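Local atomic coordinates of ABC transporter, substrate-binding protein (Clostridium perfringens, PDB entry 4EDP), a protein that probably captures a solute outside the cell and hands it to the membrane components of an ABC transporter for uptake. Residues 104-109 and 268-273; 168-173 and 344-349; 121-126 and 260-265. One frame throughout, in Å; residues are numbered along the deposited sequence.

Interaction 1: 104-109 and 268-273; sequences GIFDKL and NINKNS. With ACT (acetate ion), chain H.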
# COMPACT_ATOMS: atom_id res chain seq x y z
N GLY A 104 -10.20 4.90 -18.23
CA GLY A 104 -10.84 6.17 -18.54
C GLY A 104 -12.01 6.51 -17.64
O GLY A 104 -12.87 7.31 -18.02
N ILE A 105 -12.02 5.92 -16.45
CA ILE A 105 -13.09 6.10 -15.47
C ILE A 105 -12.96 7.31 -14.56
O ILE A 105 -13.97 7.79 -14.02
CB ILE A 105 -13.12 4.89 -14.50
CG1 ILE A 105 -13.19 3.59 -15.29
CG2 ILE A 105 -14.29 5.01 -13.52
CD1 ILE A 105 -14.32 3.55 -16.28
N PHE A 106 -11.74 7.81 -14.40
CA PHE A 106 -11.46 8.89 -13.47
C PHE A 106 -10.96 10.17 -14.13
O PHE A 106 -10.28 10.13 -15.14
CB PHE A 106 -10.39 8.45 -12.45
CG PHE A 106 -10.72 7.19 -11.71
CD1 PHE A 106 -11.96 7.01 -11.13
CD2 PHE A 106 -9.74 6.23 -11.48
CE1 PHE A 106 -12.26 5.86 -10.43
CE2 PHE A 106 -10.04 5.07 -10.76
CZ PHE A 106 -11.30 4.90 -10.23
N ASP A 107 -11.27 11.29 -13.51
CA ASP A 107 -10.82 12.57 -14.03
C ASP A 107 -9.40 12.94 -13.67
O ASP A 107 -8.94 12.65 -12.55
CB ASP A 107 -11.63 13.72 -13.41
CG ASP A 107 -12.90 14.05 -14.14
OD1 ASP A 107 -13.21 13.45 -15.20
OD2 ASP A 107 -13.58 14.98 -13.65
N LYS A 108 -8.69 13.59 -14.60
CA LYS A 108 -7.36 14.12 -14.30
C LYS A 108 -7.74 15.33 -13.43
O LYS A 108 -8.57 16.14 -13.84
CB LYS A 108 -6.61 14.53 -15.57
CG LYS A 108 -5.17 14.97 -15.35
CD LYS A 108 -4.55 15.46 -16.64
CE LYS A 108 -3.11 15.93 -16.48
NZ LYS A 108 -2.17 14.83 -16.18
N LEU A 109 -7.16 15.44 -12.24
CA LEU A 109 -7.58 16.48 -11.30
C LEU A 109 -6.94 17.85 -11.37
O LEU A 109 -5.76 17.98 -11.67
CB LEU A 109 -7.41 15.95 -9.88
CG LEU A 109 -8.15 14.66 -9.52
CD1 LEU A 109 -7.91 14.34 -8.04
CD2 LEU A 109 -9.66 14.77 -9.83
N ASN A 268 -10.06 8.96 -6.06
CA ASN A 268 -10.31 9.52 -7.39
C ASN A 268 -11.73 10.04 -7.55
O ASN A 268 -12.66 9.61 -6.84
CB ASN A 268 -10.07 8.43 -8.44
CG ASN A 268 -8.64 8.30 -8.81
OD1 ASN A 268 -8.16 9.05 -9.65
ND2 ASN A 268 -7.94 7.32 -8.20
N ILE A 269 -11.88 10.98 -8.47
CA ILE A 269 -13.18 11.51 -8.81
C ILE A 269 -13.65 10.81 -10.09
O ILE A 269 -12.95 10.80 -11.10
CB ILE A 269 -13.17 13.04 -9.06
CG1 ILE A 269 -12.78 13.79 -7.79
CG2 ILE A 269 -14.56 13.50 -9.52
CD1 ILE A 269 -12.79 15.33 -7.92
N ASN A 270 -14.82 10.19 -10.03
CA ASN A 270 -15.35 9.51 -11.21
C ASN A 270 -15.76 10.49 -12.30
O ASN A 270 -16.38 11.51 -12.05
CB ASN A 270 -16.50 8.58 -10.85
CG ASN A 270 -16.07 7.48 -9.94
OD1 ASN A 270 -15.58 7.75 -8.84
ND2 ASN A 270 -16.27 6.23 -10.37
N LYS A 271 -15.37 10.16 -13.52
CA LYS A 271 -15.62 11.01 -14.66
C LYS A 271 -17.12 11.26 -14.89
O LYS A 271 -17.51 12.34 -15.34
CB LYS A 271 -14.95 10.38 -15.89
CG LYS A 271 -14.98 11.22 -17.13
CD LYS A 271 -14.11 10.60 -18.23
CE LYS A 271 -12.64 10.59 -17.86
NZ LYS A 271 -11.80 9.97 -18.93
N ASN A 272 -17.96 10.28 -14.54
CA ASN A 272 -19.40 10.41 -14.74
C ASN A 272 -20.10 11.16 -13.58
O ASN A 272 -21.31 11.40 -13.63
CB ASN A 272 -20.01 9.01 -14.94
CG ASN A 272 -21.42 9.05 -15.52
OD1 ASN A 272 -21.73 9.86 -16.39
ND2 ASN A 272 -22.28 8.13 -15.07
N SER A 273 -19.35 11.54 -12.55
CA SER A 273 -19.92 12.26 -11.42
C SER A 273 -20.63 13.55 -11.81
O SER A 273 -20.15 14.30 -12.67
CB SER A 273 -18.85 12.62 -10.40
OG SER A 273 -19.40 13.37 -9.34
C ACT H . -7.98 9.33 -19.18
O ACT H . -7.84 10.35 -18.48
OXT ACT H . -9.06 9.26 -19.80
CH3 ACT H . -6.93 8.25 -19.27
O HOH W 1 -16.69 7.35 -14.54
O HOH W 2 -9.55 11.46 -10.07

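Interaction 2: 168-173 and 344-349; sequences IAIPDI and NNWNRI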
# COMPACT_ATOMS: atom_id res chain seq x y z
N ILE A 168 12.79 -18.29 5.25
CA ILE A 168 12.08 -17.03 5.02
C ILE A 168 10.73 -17.17 4.32
O ILE A 168 10.46 -18.17 3.66
CB ILE A 168 12.95 -15.98 4.19
CG1 ILE A 168 12.94 -16.25 2.69
CG2 ILE A 168 14.40 -15.89 4.74
CD1 ILE A 168 13.70 -15.16 1.89
N ALA A 169 9.89 -16.16 4.51
CA ALA A 169 8.61 -16.06 3.82
C ALA A 169 8.58 -14.72 3.09
O ALA A 169 9.06 -13.71 3.63
CB ALA A 169 7.42 -16.18 4.79
N ILE A 170 8.02 -14.72 1.89
CA ILE A 170 7.91 -13.51 1.07
C ILE A 170 6.46 -13.41 0.56
O ILE A 170 5.75 -14.41 0.43
CB ILE A 170 8.93 -13.50 -0.10
CG1 ILE A 170 8.63 -14.61 -1.11
CG2 ILE A 170 10.39 -13.63 0.44
CD1 ILE A 170 9.63 -14.72 -2.30
N PRO A 171 6.01 -12.18 0.31
CA PRO A 171 4.66 -11.99 -0.18
C PRO A 171 4.50 -12.49 -1.60
O PRO A 171 5.42 -12.36 -2.43
CB PRO A 171 4.49 -10.46 -0.15
CG PRO A 171 5.85 -9.94 -0.32
CD PRO A 171 6.71 -10.90 0.47
N ASP A 172 3.34 -13.07 -1.89
CA ASP A 172 3.09 -13.59 -3.22
C ASP A 172 2.91 -12.44 -4.20
O ASP A 172 2.55 -11.31 -3.81
CB ASP A 172 1.84 -14.47 -3.24
CG ASP A 172 1.70 -15.22 -4.55
OD1 ASP A 172 2.65 -15.93 -4.93
OD2 ASP A 172 0.64 -15.08 -5.19
N ILE A 173 3.16 -12.72 -5.47
CA ILE A 173 3.04 -11.72 -6.53
C ILE A 173 1.67 -11.06 -6.60
O ILE A 173 1.57 -9.89 -6.99
CB ILE A 173 3.41 -12.33 -7.90
CG1 ILE A 173 3.56 -11.24 -8.97
CG2 ILE A 173 2.38 -13.40 -8.31
CD1 ILE A 173 4.70 -10.19 -8.64
N ASN A 344 3.09 -14.77 -14.49
CA ASN A 344 3.50 -16.01 -15.16
C ASN A 344 4.90 -16.43 -14.71
O ASN A 344 5.12 -17.57 -14.31
CB ASN A 344 3.46 -15.85 -16.68
CG ASN A 344 2.05 -15.83 -17.23
OD1 ASN A 344 1.08 -16.03 -16.50
ND2 ASN A 344 1.92 -15.62 -18.54
N ASN A 345 5.85 -15.50 -14.78
CA ASN A 345 7.24 -15.77 -14.38
C ASN A 345 7.35 -16.21 -12.91
O ASN A 345 8.07 -17.15 -12.58
CB ASN A 345 8.10 -14.52 -14.54
CG ASN A 345 8.52 -14.25 -15.97
OD1 ASN A 345 8.51 -15.14 -16.82
ND2 ASN A 345 8.95 -13.01 -16.24
N TRP A 346 6.62 -15.51 -12.05
CA TRP A 346 6.64 -15.78 -10.61
C TRP A 346 6.14 -17.18 -10.31
O TRP A 346 6.80 -17.95 -9.62
CB TRP A 346 5.75 -14.77 -9.88
CG TRP A 346 5.70 -14.93 -8.39
CD1 TRP A 346 4.90 -15.79 -7.67
CD2 TRP A 346 6.43 -14.16 -7.42
NE1 TRP A 346 5.11 -15.61 -6.32
CE2 TRP A 346 6.04 -14.61 -6.14
CE3 TRP A 346 7.37 -13.12 -7.51
CZ2 TRP A 346 6.57 -14.07 -4.97
CZ3 TRP A 346 7.90 -12.58 -6.35
CH2 TRP A 346 7.50 -13.06 -5.09
N ASN A 347 4.96 -17.50 -10.84
CA ASN A 347 4.38 -18.82 -10.63
C ASN A 347 5.26 -19.94 -11.19
O ASN A 347 5.38 -20.99 -10.58
CB ASN A 347 2.96 -18.88 -11.21
CG ASN A 347 1.97 -18.03 -10.42
OD1 ASN A 347 2.20 -17.71 -9.26
ND2 ASN A 347 0.85 -17.68 -11.05
N ARG A 348 5.86 -19.72 -12.36
CA ARG A 348 6.75 -20.70 -12.96
C ARG A 348 7.92 -20.97 -12.03
O ARG A 348 8.34 -22.12 -11.85
CB ARG A 348 7.24 -20.19 -14.32
CG ARG A 348 8.29 -21.05 -15.02
CD ARG A 348 8.65 -20.46 -16.38
NE ARG A 348 9.11 -19.08 -16.28
CZ ARG A 348 10.36 -18.71 -16.02
NH1 ARG A 348 11.31 -19.62 -15.83
NH2 ARG A 348 10.67 -17.42 -15.93
N ILE A 349 8.44 -19.91 -11.42
CA ILE A 349 9.59 -20.00 -10.52
C ILE A 349 9.31 -20.51 -9.12
O ILE A 349 10.02 -21.36 -8.61
CB ILE A 349 10.23 -18.62 -10.29
CG1 ILE A 349 11.01 -18.19 -11.52
CG2 ILE A 349 11.17 -18.67 -9.12
CD1 ILE A 349 11.64 -16.82 -11.35
O HOH W 3 0.39 -16.72 -7.44

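Interaction 3: 121-126 and 260-265; sequences NEKAKS and TYLNFN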
# COMPACT_ATOMS: atom_id res chain seq x y z
N ASN A 121 3.69 14.56 1.93
CA ASN A 121 5.13 14.33 2.01
C ASN A 121 5.63 14.10 0.58
O ASN A 121 4.84 13.81 -0.31
CB ASN A 121 5.48 13.21 3.00
CG ASN A 121 4.94 11.86 2.59
OD1 ASN A 121 5.21 11.37 1.49
ND2 ASN A 121 4.25 11.20 3.52
N GLU A 122 6.94 14.26 0.36
CA GLU A 122 7.51 14.16 -0.98
C GLU A 122 7.21 12.83 -1.68
O GLU A 122 6.99 12.82 -2.89
CB GLU A 122 9.01 14.37 -0.93
CG GLU A 122 9.63 14.38 -2.32
CD GLU A 122 11.13 14.41 -2.30
OE1 GLU A 122 11.70 14.82 -1.28
OE2 GLU A 122 11.74 14.01 -3.33
N LYS A 123 7.23 11.72 -0.96
CA LYS A 123 6.92 10.43 -1.59
C LYS A 123 5.46 10.35 -2.08
O LYS A 123 5.20 9.90 -3.20
CB LYS A 123 7.23 9.26 -0.66
CG LYS A 123 8.64 9.22 -0.17
CD LYS A 123 9.66 9.14 -1.26
CE LYS A 123 11.05 9.23 -0.66
NZ LYS A 123 12.07 9.25 -1.71
N ALA A 124 4.53 10.76 -1.22
CA ALA A 124 3.11 10.74 -1.56
C ALA A 124 2.83 11.71 -2.73
O ALA A 124 1.91 11.48 -3.52
CB ALA A 124 2.24 11.09 -0.29
N LYS A 125 3.62 12.77 -2.85
CA LYS A 125 3.42 13.71 -3.96
C LYS A 125 3.66 13.08 -5.33
O LYS A 125 3.26 13.63 -6.35
CB LYS A 125 4.21 15.00 -3.75
CG LYS A 125 3.52 15.94 -2.77
CD LYS A 125 4.36 17.17 -2.45
CE LYS A 125 3.57 18.16 -1.61
NZ LYS A 125 4.39 19.34 -1.18
N SER A 126 4.28 11.91 -5.37
CA SER A 126 4.40 11.20 -6.64
C SER A 126 3.00 10.95 -7.26
O SER A 126 2.84 10.93 -8.48
CB SER A 126 5.15 9.88 -6.45
OG SER A 126 4.43 9.00 -5.60
N THR A 260 13.02 1.32 2.32
CA THR A 260 11.84 0.47 2.26
C THR A 260 11.05 0.85 1.00
O THR A 260 11.46 1.73 0.22
CB THR A 260 10.89 0.70 3.47
OG1 THR A 260 9.81 -0.25 3.44
CG2 THR A 260 10.31 2.07 3.44
N TYR A 261 9.97 0.10 0.74
CA TYR A 261 9.06 0.35 -0.36
C TYR A 261 7.70 0.72 0.21
O TYR A 261 7.21 0.08 1.15
CB TYR A 261 8.90 -0.88 -1.26
CG TYR A 261 10.09 -1.11 -2.15
CD1 TYR A 261 11.25 -1.69 -1.66
CD2 TYR A 261 10.05 -0.75 -3.50
CE1 TYR A 261 12.35 -1.89 -2.48
CE2 TYR A 261 11.16 -0.94 -4.32
CZ TYR A 261 12.29 -1.52 -3.81
OH TYR A 261 13.39 -1.72 -4.60
N LEU A 262 7.11 1.78 -0.33
CA LEU A 262 5.80 2.21 0.09
C LEU A 262 4.72 1.77 -0.88
O LEU A 262 5.00 1.48 -2.05
CB LEU A 262 5.73 3.74 0.12
CG LEU A 262 6.80 4.48 0.91
CD1 LEU A 262 6.58 6.00 0.81
CD2 LEU A 262 6.82 3.99 2.34
N ASN A 263 3.50 1.68 -0.37
CA ASN A 263 2.32 1.48 -1.21
C ASN A 263 1.29 2.51 -0.69
O ASN A 263 1.35 2.91 0.47
CB ASN A 263 1.80 0.06 -1.28
CG ASN A 263 1.31 -0.46 0.03
OD1 ASN A 263 0.16 -0.24 0.42
ND2 ASN A 263 2.16 -1.24 0.70
N PHE A 264 0.40 2.94 -1.58
CA PHE A 264 -0.60 3.96 -1.25
C PHE A 264 -2.02 3.52 -1.58
O PHE A 264 -2.22 2.66 -2.44
CB PHE A 264 -0.36 5.20 -2.13
CG PHE A 264 1.04 5.80 -2.03
CD1 PHE A 264 1.44 6.47 -0.90
CD2 PHE A 264 1.92 5.69 -3.08
CE1 PHE A 264 2.71 7.01 -0.79
CE2 PHE A 264 3.20 6.24 -2.97
CZ PHE A 264 3.59 6.88 -1.82
N ASN A 265 -2.99 4.13 -0.91
CA ASN A 265 -4.39 4.01 -1.27
C ASN A 265 -4.71 5.44 -1.72
O ASN A 265 -4.23 6.40 -1.11
CB ASN A 265 -5.30 3.57 -0.13
CG ASN A 265 -5.00 2.16 0.33
OD1 ASN A 265 -4.47 1.34 -0.44
ND2 ASN A 265 -5.38 1.85 1.55

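Interaction 1: 104-109 and 268-273
The loop leaving helix 94-103 crosses the end of strand 262-269 here, joined by a single beta bridge between F106 and N270 in the lobe of the solute-binding-protein fold where that strand runs antiparallel to strand 89-93. G104 starts the loop as the positive-phi residue of a Schellman motif. Two backbone bonds make the bridge. D107 N donates to I269 O over 3.0 Å, almost along the C=O axis. K271 N donates to I105 O over 2.8 Å, nearly straight at 176° though coming from above the carbonyl plane; water 1 donates to the same oxygen. The F106 ring, its CG anti to the carbonyl carbon (chi1 -55°), is sandwiched: I105 CB meets one face near the rim, and N268 CB sits over the centre of the other, 3.6 Å from the centroid, a CH-pi contact. The N268 amide stacks on the ring with the planes 12° apart, and its OD1 is held by G133 N and water 2. That water also donates to D107 O and accepts from I269 N, so it ties both backbones. Beyond it, L109 CD2 packs 3.7 Å from I269 CD1. K271 leaves with CG anti to the backbone N, passes D107 OD1, bends at chi3 and brings NZ to G104 O at 3.0 Å, from above the carbonyl plane. NZ also bonds OXT of an acetate ion, probably from the crystallisation liquor, which Y132 OH holds too. D107 OD1 stays 5.3 Å from K271 NZ, while OD2 forms a salt bridge with K276. K271 thus gives the loop two donors, backbone N and NZ, the latter shared with acetate, and the nearby carboxylate may add some electrostatic attraction without direct charge pairing.

Interaction 2: 168-173 and 344-349
This is a buried packing contact, one tryptophan of the C-terminal helix 332-350 laid against the chain as it leaves the end of strand 168-171. W346 carries it: CG is anti to the backbone N (chi1 -179°), which sends the indole out from the helix, over I173 and on to I170 at its far end. I173 comes in over one indole face. Its CB stands 3.6 Å from the centroid of the five-membered ring, 14° off the normal, a clear CH-pi contact, and its CG2, in the crowded position between backbone N and carbonyl carbon, lies 3.5 Å from W346 CD1. At the outer edge of the six-membered ring, CH2 meets I170 CD1 at 3.9 Å, the two side chains running antiparallel alongside one another. The polar part is modest. W346 NE1 reaches D172 OD1 over 2.8 Å, but the N-H points well off the oxygen (127°) and the bond is weak, with the carboxylate turned steeply against the ring. OD1 has a second weak donor in T215 OG1, whereas OD2 is held by T174 OG1 and by water 3, which also donates to N347 OD1 and so links loop to helix. P171 O, 3.3 Å from W346 CZ2, is buried by the indole and finds no polar partner in the model. Strand 168-171 itself lies between strands 212-216 and 233-237, parallel to both; M181 of helix 178-189 touches I170 and W346, V182 of that helix meets I173, and L205 of helix 199-208 also packs on the indole.

Interaction 3: 121-126 and 260-265
K123 O takes two donors, both from S126: the hydroxyl OG at 2.7 Å, coming nearly along the C=O axis, and the backbone N at 3.1 Å. OG can reach it because S126 holds it in the crowded position between backbone N and carbonyl carbon (chi1 63°). Two residues earlier, N121 OD1 accepts from A124 N over 2.9 Å in a straight bond (169°), with the donor somewhat above the amide plane. That is an Asx motif, and with K125 N bonded to N121 O it folds the chain into the approach to helix 125-130. Against this compact turn lies strand 262-269, which sends L262 and F264 from alternate positions toward it. F264 arrives with its outer ring atoms: CZ is 3.7 Å from K123 O, CE1 3.8 Å from A124 CA, and CE2 4.0 Å from S126 OG. The tip of the phenyl ring therefore abuts the doubly gripped carbonyl and its serine, a van der Waals contact beside a carbonyl that already has two donors within the turn. L262 CD1 touches K123 CB at 3.6 Å, the leucine side chain roughly perpendicular to that of the lysine. The lysine then bends at chi2 (-59°) and leads its amine away, where NZ makes a weak bond to A327 O. A135 of strand 135-145 also packs on F264, and A327 on L262. N263, between L262 and F264, meets T176 and N177 just ahead of helix 178-189, while Y261 packs on that helix and bonds E187 through its hydroxyl.

How the interactions relate
Interactions 1 and 3 share strand 262-269, with centres about 21 Å apart: interaction 3 uses its beginning, interaction 1 its end, and along the chain the former is nested within the loop closed by the latter. Interaction 2 lies in another part of the same branched sheet, its centre about 34 Å from that of interaction 1. Interactions 2 and 3 are buried, and what holds their segments together is mainly side-chain packing, a tryptophan face in one and a phenylalanine tip in the other. Interaction 1, only partly buried and farthest from the chain's centre, adds to its ring-amide stack backbone bonds, waters and a lysine.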